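Local coordinates for foldase protein PrsA (Bacillus subtilis, PDB 4WO7), which helps secreted proteins fold outside the membrane after translocation and has peptidyl-prolyl cis-trans isomerase activity that its function in vivo does not require, at residues D100-T105 / E222-K227; D108-W113 / G210-M215; L92-A97 / E236-V241. All coordinates share one frame; numbering follows the deposited sequence.

Interaction 1. Residues D100-T105 / E222-K227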
loop_
_atom_site.group_PDB
_atom_site.type_symbol
_atom_site.label_atom_id
_atom_site.label_comp_id
_atom_site.label_asym_id
_atom_site.label_seq_id
_atom_site.Cartn_x
_atom_site.Cartn_y
_atom_site.Cartn_z
ATOM N N ASP A 100 9.442 1.262 -27.079
ATOM C CA ASP A 100 9.301 2.011 -28.328
ATOM C C ASP A 100 9.026 3.499 -28.091
ATOM O O ASP A 100 9.358 4.332 -28.937
ATOM C CB ASP A 100 8.196 1.413 -29.203
ATOM C CG ASP A 100 8.652 0.167 -29.940
ATOM O OD1 ASP A 100 9.190 -0.752 -29.285
ATOM O OD2 ASP A 100 8.481 0.114 -31.180
ATOM N N ASN A 101 8.426 3.829 -26.950
ATOM C CA ASN A 101 7.945 5.188 -26.704
ATOM C C ASN A 101 8.793 5.970 -25.698
ATOM O O ASN A 101 8.778 7.201 -25.698
ATOM C CB ASN A 101 6.496 5.134 -26.219
ATOM C CG ASN A 101 5.526 4.778 -27.325
ATOM O OD1 ASN A 101 4.907 5.652 -27.931
ATOM N ND2 ASN A 101 5.422 3.490 -27.622
ATOM N N ILE A 102 9.516 5.266 -24.827
ATOM C CA ILE A 102 10.443 5.929 -23.903
ATOM C C ILE A 102 11.745 6.274 -24.603
ATOM O O ILE A 102 12.318 5.441 -25.308
ATOM C CB ILE A 102 10.778 5.069 -22.668
ATOM C CG1 ILE A 102 9.540 4.883 -21.797
ATOM C CG2 ILE A 102 11.927 5.710 -21.847
ATOM C CD1 ILE A 102 9.733 3.895 -20.670
ATOM N N LYS A 103 12.197 7.510 -24.420
ATOM C CA LYS A 103 13.489 7.949 -24.937
ATOM C C LYS A 103 14.339 8.546 -23.813
ATOM O O LYS A 103 13.899 9.479 -23.138
ATOM C CB LYS A 103 13.276 8.945 -26.072
ATOM C CG LYS A 103 12.491 8.324 -27.211
ATOM C CD LYS A 103 12.236 9.305 -28.327
ATOM C CE LYS A 103 11.436 8.659 -29.447
ATOM N NZ LYS A 103 11.220 9.586 -30.587
ATOM N N VAL A 104 15.545 8.017 -23.603
ATOM C CA VAL A 104 16.456 8.612 -22.624
ATOM C C VAL A 104 17.377 9.587 -23.351
ATOM O O VAL A 104 17.968 9.262 -24.383
ATOM C CB VAL A 104 17.326 7.575 -21.841
ATOM C CG1 VAL A 104 16.513 6.346 -21.494
ATOM C CG2 VAL A 104 18.559 7.125 -22.613
ATOM N N THR A 105 17.427 10.811 -22.843
ATOM C CA THR A 105 18.297 11.842 -23.382
ATOM C C THR A 105 19.700 11.668 -22.822
ATOM O O THR A 105 19.912 10.877 -21.906
ATOM C CB THR A 105 17.770 13.233 -23.027
ATOM O OG1 THR A 105 17.793 13.400 -21.602
ATOM C CG2 THR A 105 16.347 13.389 -23.537
ATOM N N GLU A 222 21.290 1.081 -18.717
ATOM C CA GLU A 222 20.880 1.066 -17.317
ATOM C C GLU A 222 19.763 2.064 -17.026
ATOM O O GLU A 222 18.832 1.748 -16.285
ATOM C CB GLU A 222 22.061 1.363 -16.398
ATOM C CG GLU A 222 23.046 0.223 -16.237
ATOM C CD GLU A 222 24.054 0.500 -15.136
ATOM O OE1 GLU A 222 23.623 0.803 -14.003
ATOM O OE2 GLU A 222 25.274 0.418 -15.400
ATOM N N VAL A 223 19.852 3.263 -17.603
ATOM C CA VAL A 223 18.815 4.273 -17.394
ATOM C C VAL A 223 17.486 3.746 -17.887
ATOM O O VAL A 223 16.471 3.886 -17.209
ATOM C CB VAL A 223 19.121 5.611 -18.125
ATOM C CG1 VAL A 223 17.873 6.518 -18.160
ATOM C CG2 VAL A 223 20.301 6.342 -17.490
ATOM N N LEU A 224 17.501 3.141 -19.069
ATOM C CA LEU A 224 16.290 2.609 -19.667
ATOM C C LEU A 224 15.688 1.499 -18.817
ATOM O O LEU A 224 14.473 1.444 -18.634
ATOM C CB LEU A 224 16.584 2.088 -21.071
ATOM C CG LEU A 224 15.410 1.429 -21.801
ATOM C CD1 LEU A 224 14.235 2.389 -21.984
ATOM C CD2 LEU A 224 15.895 0.886 -23.131
ATOM N N GLU A 225 16.534 0.628 -18.278
ATOM C CA GLU A 225 16.041 -0.467 -17.453
ATOM C C GLU A 225 15.422 0.092 -16.186
ATOM O O GLU A 225 14.491 -0.483 -15.630
ATOM C CB GLU A 225 17.156 -1.441 -17.086
ATOM C CG GLU A 225 16.614 -2.777 -16.594
ATOM C CD GLU A 225 17.675 -3.845 -16.467
ATOM O OE1 GLU A 225 18.766 -3.674 -17.048
ATOM O OE2 GLU A 225 17.415 -4.860 -15.787
ATOM N N GLN A 226 15.945 1.229 -15.745
ATOM C CA GLN A 226 15.444 1.882 -14.546
ATOM C C GLN A 226 14.081 2.524 -14.805
ATOM O O GLN A 226 13.194 2.490 -13.949
ATOM C CB GLN A 226 16.454 2.918 -14.040
ATOM C CG GLN A 226 16.080 3.510 -12.694
ATOM C CD GLN A 226 16.998 4.635 -12.265
ATOM O OE1 GLN A 226 17.563 5.349 -13.094
ATOM N NE2 GLN A 226 17.131 4.815 -10.955
ATOM N N LYS A 227 13.910 3.106 -15.987
ATOM C CA LYS A 227 12.646 3.736 -16.337
ATOM C C LYS A 227 11.592 2.680 -16.633
ATOM O O LYS A 227 10.397 2.957 -16.580
ATOM C CB LYS A 227 12.810 4.660 -17.544
ATOM C CG LYS A 227 13.523 5.962 -17.224
ATOM C CD LYS A 227 13.463 6.942 -18.389
ATOM C CE LYS A 227 14.150 8.260 -18.047
ATOM N NZ LYS A 227 14.059 9.250 -19.159
#
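Ile102 and Val104 lie against Val223, Leu224 and Lys227 on helix 216-228, a case of an extended interhelical linker packing on the side of a helix. The linker joins helix 81-101 to helix 106-113. Ile102 is the first residue to leave helical geometry, and from there the backbone is extended, so that Ile102 and Val104 both turn their side chains to the helix while Lys103 between them turns away. The two backbones come nearest at Val104 and Leu224, with 6.7 Å between their CA atoms.

Val104 brings its CG1 branch, anti to its own carbonyl carbon (chi1 -40°), to 3.6 Å from CG1 of Val223; the same methyl lies 4.3 Å from CB of Leu224. Ile102 works through its CG2 branch, anti to the backbone N, which sits 4.0 Å from CD1 of Leu224. Lys227, one turn after Val223, runs out fully extended beyond CG, passing beside Ile102 and reaching Val104. Its ammonium group forms a salt bridge with Asp108 in the first turn of helix 106-113, the helix that Thr105 caps through OG1 to the Asp108 backbone N. Lys227 is thus amphipathic here, its charged tip paired with carboxylate and its shaft applied to hydrocarbon, where CD lies 4.0 Å from CG2 of Ile102.

Interaction 2. Residues D108-W113 / G210-M215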
loop_
_atom_site.group_PDB
_atom_site.type_symbol
_atom_site.label_atom_id
_atom_site.label_comp_id
_atom_site.label_asym_id
_atom_site.label_seq_id
_atom_site.Cartn_x
_atom_site.Cartn_y
_atom_site.Cartn_z
ATOM N N ASP A 108 19.866 12.651 -19.281
ATOM C CA ASP A 108 19.556 11.551 -18.377
ATOM C C ASP A 108 20.785 10.665 -18.135
ATOM O O ASP A 108 20.956 10.127 -17.041
ATOM C CB ASP A 108 18.399 10.712 -18.924
ATOM C CG ASP A 108 17.107 11.506 -19.045
ATOM O OD1 ASP A 108 16.951 12.506 -18.313
ATOM O OD2 ASP A 108 16.250 11.135 -19.878
ATOM N N ILE A 109 21.633 10.503 -19.152
ATOM C CA ILE A 109 22.792 9.621 -19.023
ATOM C C ILE A 109 23.903 10.275 -18.218
ATOM O O ILE A 109 24.497 9.644 -17.343
ATOM C CB ILE A 109 23.401 9.230 -20.390
ATOM C CG1 ILE A 109 22.351 8.640 -21.327
ATOM C CG2 ILE A 109 24.551 8.238 -20.196
ATOM C CD1 ILE A 109 22.818 8.569 -22.768
ATOM N N LYS A 110 24.179 11.541 -18.512
ATOM C CA LYS A 110 25.226 12.260 -17.800
ATOM C C LYS A 110 24.755 12.471 -16.373
ATOM O O LYS A 110 25.550 12.477 -15.438
ATOM C CB LYS A 110 25.556 13.593 -18.474
ATOM C CG LYS A 110 26.939 14.134 -18.100
ATOM C CD LYS A 110 27.332 15.343 -18.938
ATOM C CE LYS A 110 27.029 16.652 -18.223
ATOM N NZ LYS A 110 28.061 16.998 -17.200
ATOM N N GLU A 111 23.442 12.625 -16.226
ATOM C CA GLU A 111 22.805 12.747 -14.921
ATOM C C GLU A 111 22.929 11.471 -14.108
ATOM O O GLU A 111 22.959 11.516 -12.882
ATOM C CB GLU A 111 21.326 13.072 -15.082
ATOM C CG GLU A 111 20.555 13.105 -13.782
ATOM C CD GLU A 111 19.102 13.477 -13.985
ATOM O OE1 GLU A 111 18.360 13.535 -12.983
ATOM O OE2 GLU A 111 18.701 13.708 -15.146
ATOM N N TYR A 112 22.906 10.331 -14.787
ATOM C CA TYR A 112 23.079 9.049 -14.117
ATOM C C TYR A 112 24.556 8.829 -13.783
ATOM O O TYR A 112 24.891 8.292 -12.724
ATOM C CB TYR A 112 22.545 7.903 -14.973
ATOM C CG TYR A 112 22.571 6.564 -14.265
ATOM C CD1 TYR A 112 21.561 6.204 -13.382
ATOM C CD2 TYR A 112 23.612 5.669 -14.462
ATOM C CE1 TYR A 112 21.583 4.985 -12.725
ATOM C CE2 TYR A 112 23.643 4.449 -13.805
ATOM C CZ TYR A 112 22.626 4.112 -12.941
ATOM O OH TYR A 112 22.661 2.897 -12.292
ATOM N N TRP A 113 25.430 9.231 -14.702
ATOM C CA TRP A 113 26.866 9.107 -14.508
ATOM C C TRP A 113 27.272 9.867 -13.250
ATOM O O TRP A 113 27.912 9.308 -12.362
ATOM C CB TRP A 113 27.596 9.660 -15.742
ATOM C CG TRP A 113 29.084 9.543 -15.739
ATOM C CD1 TRP A 113 29.823 8.456 -16.110
ATOM C CD2 TRP A 113 30.025 10.559 -15.367
ATOM N NE1 TRP A 113 31.164 8.729 -15.984
ATOM C CE2 TRP A 113 31.315 10.012 -15.522
ATOM C CE3 TRP A 113 29.902 11.870 -14.896
ATOM C CZ2 TRP A 113 32.469 10.730 -15.235
ATOM C CZ3 TRP A 113 31.052 12.581 -14.610
ATOM C CH2 TRP A 113 32.317 12.010 -14.781
ATOM N N GLY A 210 34.946 4.660 -13.390
ATOM C CA GLY A 210 35.462 5.842 -14.070
ATOM C C GLY A 210 34.645 6.647 -15.088
ATOM O O GLY A 210 33.689 7.344 -14.744
ATOM N N LYS A 211 35.066 6.568 -16.346
ATOM C CA LYS A 211 34.823 7.628 -17.334
ATOM C C LYS A 211 33.521 7.649 -18.154
ATOM O O LYS A 211 33.037 6.614 -18.591
ATOM C CB LYS A 211 36.002 7.599 -18.304
ATOM C CG LYS A 211 36.780 8.888 -18.352
ATOM C CD LYS A 211 38.026 8.751 -19.200
ATOM C CE LYS A 211 39.264 9.152 -18.417
ATOM N NZ LYS A 211 40.469 9.198 -19.284
ATOM N N TYR A 212 32.995 8.851 -18.398
ATOM C CA TYR A 212 31.843 9.051 -19.284
ATOM C C TYR A 212 32.389 8.954 -20.707
ATOM O O TYR A 212 33.602 9.036 -20.893
ATOM C CB TYR A 212 31.166 10.405 -19.024
ATOM C CG TYR A 212 29.867 10.656 -19.771
ATOM C CD1 TYR A 212 29.852 11.232 -21.037
ATOM C CD2 TYR A 212 28.647 10.340 -19.181
ATOM C CE1 TYR A 212 28.653 11.465 -21.700
ATOM C CE2 TYR A 212 27.455 10.567 -19.830
ATOM C CZ TYR A 212 27.459 11.129 -21.086
ATOM O OH TYR A 212 26.259 11.355 -21.721
ATOM N N ASP A 213 31.514 8.790 -21.696
ATOM C CA ASP A 213 31.909 8.633 -23.103
ATOM C C ASP A 213 32.432 7.211 -23.341
ATOM O O ASP A 213 32.083 6.570 -24.332
ATOM C CB ASP A 213 32.968 9.673 -23.505
ATOM C CG ASP A 213 32.817 10.145 -24.942
ATOM O OD1 ASP A 213 32.255 9.394 -25.767
ATOM O OD2 ASP A 213 33.268 11.270 -25.249
ATOM N N ASP A 214 33.277 6.729 -22.434
ATOM C CA ASP A 214 33.712 5.336 -22.443
ATOM C C ASP A 214 32.546 4.475 -21.979
ATOM O O ASP A 214 32.263 3.407 -22.524
ATOM C CB ASP A 214 34.913 5.123 -21.518
ATOM C CG ASP A 214 36.224 5.027 -22.268
ATOM O OD1 ASP A 214 36.401 5.750 -23.273
ATOM O OD2 ASP A 214 37.081 4.224 -21.845
HETATM N N MSE A 215 31.872 4.991 -20.960
HETATM C CA MSE A 215 30.861 4.270 -20.202
HETATM C C MSE A 215 29.447 4.592 -20.658
HETATM O O MSE A 215 28.474 4.016 -20.173
HETATM C CB MSE A 215 31.012 4.632 -18.740
HETATM C CG MSE A 215 30.300 3.768 -17.770
HETATM SE SE MSE A 215 31.066 4.296 -16.095
HETATM C CE MSE A 215 30.055 3.171 -14.883
#
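Ile109 meets Tyr212 at the outer part of the phenol: its CG2 methyl lies 3.7 Å from CE2 of Tyr212, and the two side chains cross at about a right angle. The tyrosine hydroxyl continues past this point to a hydrogen bond with Lys216. Lys110 comes next, and its contact is made near the backbone, with its CA 3.5 Å from CE2 of Tyr212. Its CG, anti to the backbone N (chi1 -159°), stands above one face of the phenol toward the rim, while the chain beyond bends at chi3 and chi4.

The helix carrying these residues, 106-113, leads toward strand 119-127, and the loop holding Tyr212 follows strand 200-207, the antiparallel neighbour of 119-127 in the four-stranded sheet of the parvulin-type isomerase domain. The contact ties together the two connections at one end of that sheet.

Trp113 closes the segment with a T-shaped pair: the edge of Tyr212 is directed at the indole face, planes at 85° and centroids of the phenol and the five-membered ring 5.2 Å apart. Tyr212 CB adds a CH-pi contact over the same five-membered ring, 3.5 Å from its centroid; Arg209 makes a cation-pi contact. At the indole edge, the selenium of Met215, a selenomethionine, makes a Met-aromatic contact, SE lying 4.3 Å from CD1 of Trp113. Trp113 NE1 also gives a weak hydrogen bond to Gly210 O, 3.1 Å long and bent to 128°. An alanine in place of Trp113 would probably leave the Tyr212 ring freer to turn, without the indole face it points at, and Gly210 O without its weak donor.

Interaction 3. Residues L92-A97 / E236-V241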
loop_
_atom_site.group_PDB
_atom_site.type_symbol
_atom_site.label_atom_id
_atom_site.label_comp_id
_atom_site.label_asym_id
_atom_site.label_seq_id
_atom_site.Cartn_x
_atom_site.Cartn_y
_atom_site.Cartn_z
ATOM N N LEU A 92 4.341 -7.845 -20.609
ATOM C CA LEU A 92 5.283 -7.864 -21.723
ATOM C C LEU A 92 4.864 -6.857 -22.792
ATOM O O LEU A 92 5.710 -6.198 -23.397
ATOM C CB LEU A 92 5.399 -9.265 -22.335
ATOM C CG LEU A 92 6.030 -10.368 -21.474
ATOM C CD1 LEU A 92 5.930 -11.728 -22.156
ATOM C CD2 LEU A 92 7.486 -10.055 -21.164
ATOM N N LEU A 93 3.560 -6.741 -23.026
ATOM C CA LEU A 93 3.046 -5.752 -23.974
ATOM C C LEU A 93 3.337 -4.321 -23.534
ATOM O O LEU A 93 3.830 -3.512 -24.321
ATOM C CB LEU A 93 1.541 -5.916 -24.171
ATOM C CG LEU A 93 1.107 -7.119 -25.008
ATOM C CD1 LEU A 93 -0.395 -7.300 -24.897
ATOM C CD2 LEU A 93 1.512 -6.947 -26.468
ATOM N N THR A 94 3.034 -4.008 -22.278
ATOM C CA THR A 94 3.254 -2.659 -21.761
ATOM C C THR A 94 4.752 -2.351 -21.746
ATOM O O THR A 94 5.169 -1.194 -21.834
ATOM C CB THR A 94 2.668 -2.486 -20.341
ATOM O OG1 THR A 94 3.198 -3.501 -19.478
ATOM C CG2 THR A 94 1.144 -2.598 -20.367
ATOM N N GLN A 95 5.557 -3.403 -21.637
ATOM C CA GLN A 95 7.006 -3.261 -21.663
ATOM C C GLN A 95 7.472 -2.896 -23.070
ATOM O O GLN A 95 8.319 -2.020 -23.258
ATOM C CB GLN A 95 7.674 -4.556 -21.203
ATOM C CG GLN A 95 7.701 -4.721 -19.703
ATOM C CD GLN A 95 8.708 -3.808 -19.043
ATOM O OE1 GLN A 95 9.905 -3.863 -19.336
ATOM N NE2 GLN A 95 8.224 -2.931 -18.176
ATOM N N LYS A 96 6.907 -3.580 -24.057
ATOM C CA LYS A 96 7.272 -3.358 -25.446
ATOM C C LYS A 96 6.824 -1.968 -25.873
ATOM O O LYS A 96 7.529 -1.278 -26.610
ATOM C CB LYS A 96 6.677 -4.439 -26.353
ATOM C CG LYS A 96 7.463 -5.746 -26.328
ATOM C CD LYS A 96 7.006 -6.705 -27.414
ATOM C CE LYS A 96 8.046 -7.780 -27.667
ATOM N NZ LYS A 96 7.621 -8.698 -28.756
ATOM N N ALA A 97 5.643 -1.567 -25.407
ATOM C CA ALA A 97 5.120 -0.238 -25.680
ATOM C C ALA A 97 6.049 0.822 -25.105
ATOM O O ALA A 97 6.329 1.822 -25.761
ATOM C CB ALA A 97 3.721 -0.077 -25.095
ATOM N N GLU A 236 2.803 6.167 -18.686
ATOM C CA GLU A 236 2.986 7.415 -19.407
ATOM C C GLU A 236 3.270 7.085 -20.871
ATOM O O GLU A 236 2.756 7.741 -21.777
ATOM C CB GLU A 236 4.117 8.240 -18.780
ATOM C CG GLU A 236 4.307 9.623 -19.395
ATOM C CD GLU A 236 5.469 10.387 -18.782
ATOM O OE1 GLU A 236 5.935 9.996 -17.689
ATOM O OE2 GLU A 236 5.905 11.393 -19.384
ATOM N N ALA A 237 4.086 6.061 -21.098
ATOM C CA ALA A 237 4.392 5.625 -22.455
ATOM C C ALA A 237 3.202 4.961 -23.141
ATOM O O ALA A 237 2.906 5.250 -24.302
ATOM C CB ALA A 237 5.570 4.667 -22.447
ATOM N N VAL A 238 2.523 4.073 -22.419
ATOM C CA VAL A 238 1.392 3.331 -22.968
ATOM C C VAL A 238 0.268 4.287 -23.360
ATOM O O VAL A 238 -0.406 4.084 -24.368
ATOM C CB VAL A 238 0.868 2.283 -21.960
ATOM C CG1 VAL A 238 -0.434 1.643 -22.450
ATOM C CG2 VAL A 238 1.911 1.201 -21.751
ATOM N N GLN A 239 0.079 5.336 -22.564
ATOM C CA GLN A 239 -1.015 6.274 -22.791
ATOM C C GLN A 239 -0.834 7.052 -24.093
ATOM O O GLN A 239 -1.811 7.500 -24.699
ATOM C CB GLN A 239 -1.134 7.242 -21.608
ATOM C CG GLN A 239 -2.474 7.937 -21.494
ATOM C CD GLN A 239 -3.636 6.973 -21.369
ATOM O OE1 GLN A 239 -3.452 5.797 -21.048
ATOM N NE2 GLN A 239 -4.843 7.467 -21.620
ATOM N N LYS A 240 0.412 7.226 -24.521
ATOM C CA LYS A 240 0.671 7.841 -25.819
ATOM C C LYS A 240 0.136 6.982 -26.950
ATOM O O LYS A 240 -0.363 7.491 -27.956
ATOM C CB LYS A 240 2.159 8.060 -26.035
ATOM C CG LYS A 240 2.759 9.160 -25.220
ATOM C CD LYS A 240 4.184 9.346 -25.663
ATOM C CE LYS A 240 4.880 10.461 -24.936
ATOM N NZ LYS A 240 6.261 10.555 -25.462
ATOM N N VAL A 241 0.254 5.671 -26.781
ATOM C CA VAL A 241 -0.203 4.738 -27.793
ATOM C C VAL A 241 -1.721 4.766 -27.811
ATOM O O VAL A 241 -2.337 4.695 -28.874
ATOM C CB VAL A 241 0.288 3.300 -27.522
ATOM C CG1 VAL A 241 -0.168 2.367 -28.629
ATOM C CG2 VAL A 241 1.800 3.257 -27.407
#
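The short helical segments 92-97 and 236-241 cross almost perpendicularly, at 83°, with their axes 9.0 Å apart at closest approach and with the CA atoms of Ala97 and Val238 only 5.8 Å from each other. Such a steep crossing confines the contact to a few side chains, and Ala97 and Val238 carry most of it. The CG2 methyl of Val238, anti to the residue's own carbonyl carbon, settles between two positions one turn apart on the other helix, 4.0 Å from Ala97 CB and equally 4.0 Å from Thr94 CB. Thr94 offers CB and CG2 here, while its hydroxyl is bonded back to the carbonyls of Glu91 and Tyr90 in its own helix. Beside this, Val241 brings CG2 to 4.5 Å from CB of Ala97, and the Ala237 CB lies 4.4 Å from the Ala97 carbonyl oxygen. Leu46 of helix 21-49 packs on both Ala97 and Val241, so a third helix adjoins the crossing. A buried, largely apolar junction of this kind is orthogonal helix-helix packing, consistent with a foldase body in which helices from distant parts of the chain, 21-49, 81-101 and 231-244, meet.

Overall arrangement
Along the chain the first segments run in the order interaction 3, 1, 2 and the second segments return as 2, 1, 3, so the contacts pair the two passages step by step. Interaction 1 sits in the middle, its centre about 12 Å from that of interaction 3 and about 15 Å from that of interaction 2; the outer two lie about 27 Å apart, centre to centre, and do not touch. Asn101 and Ile102 pack on Ala237 to join interactions 1 and 3, which share helix 81-101, while Val223 packs on Tyr112 to join 1 and 2. Together they form a continuous path from the buried helical body to the base of the isomerase sheet.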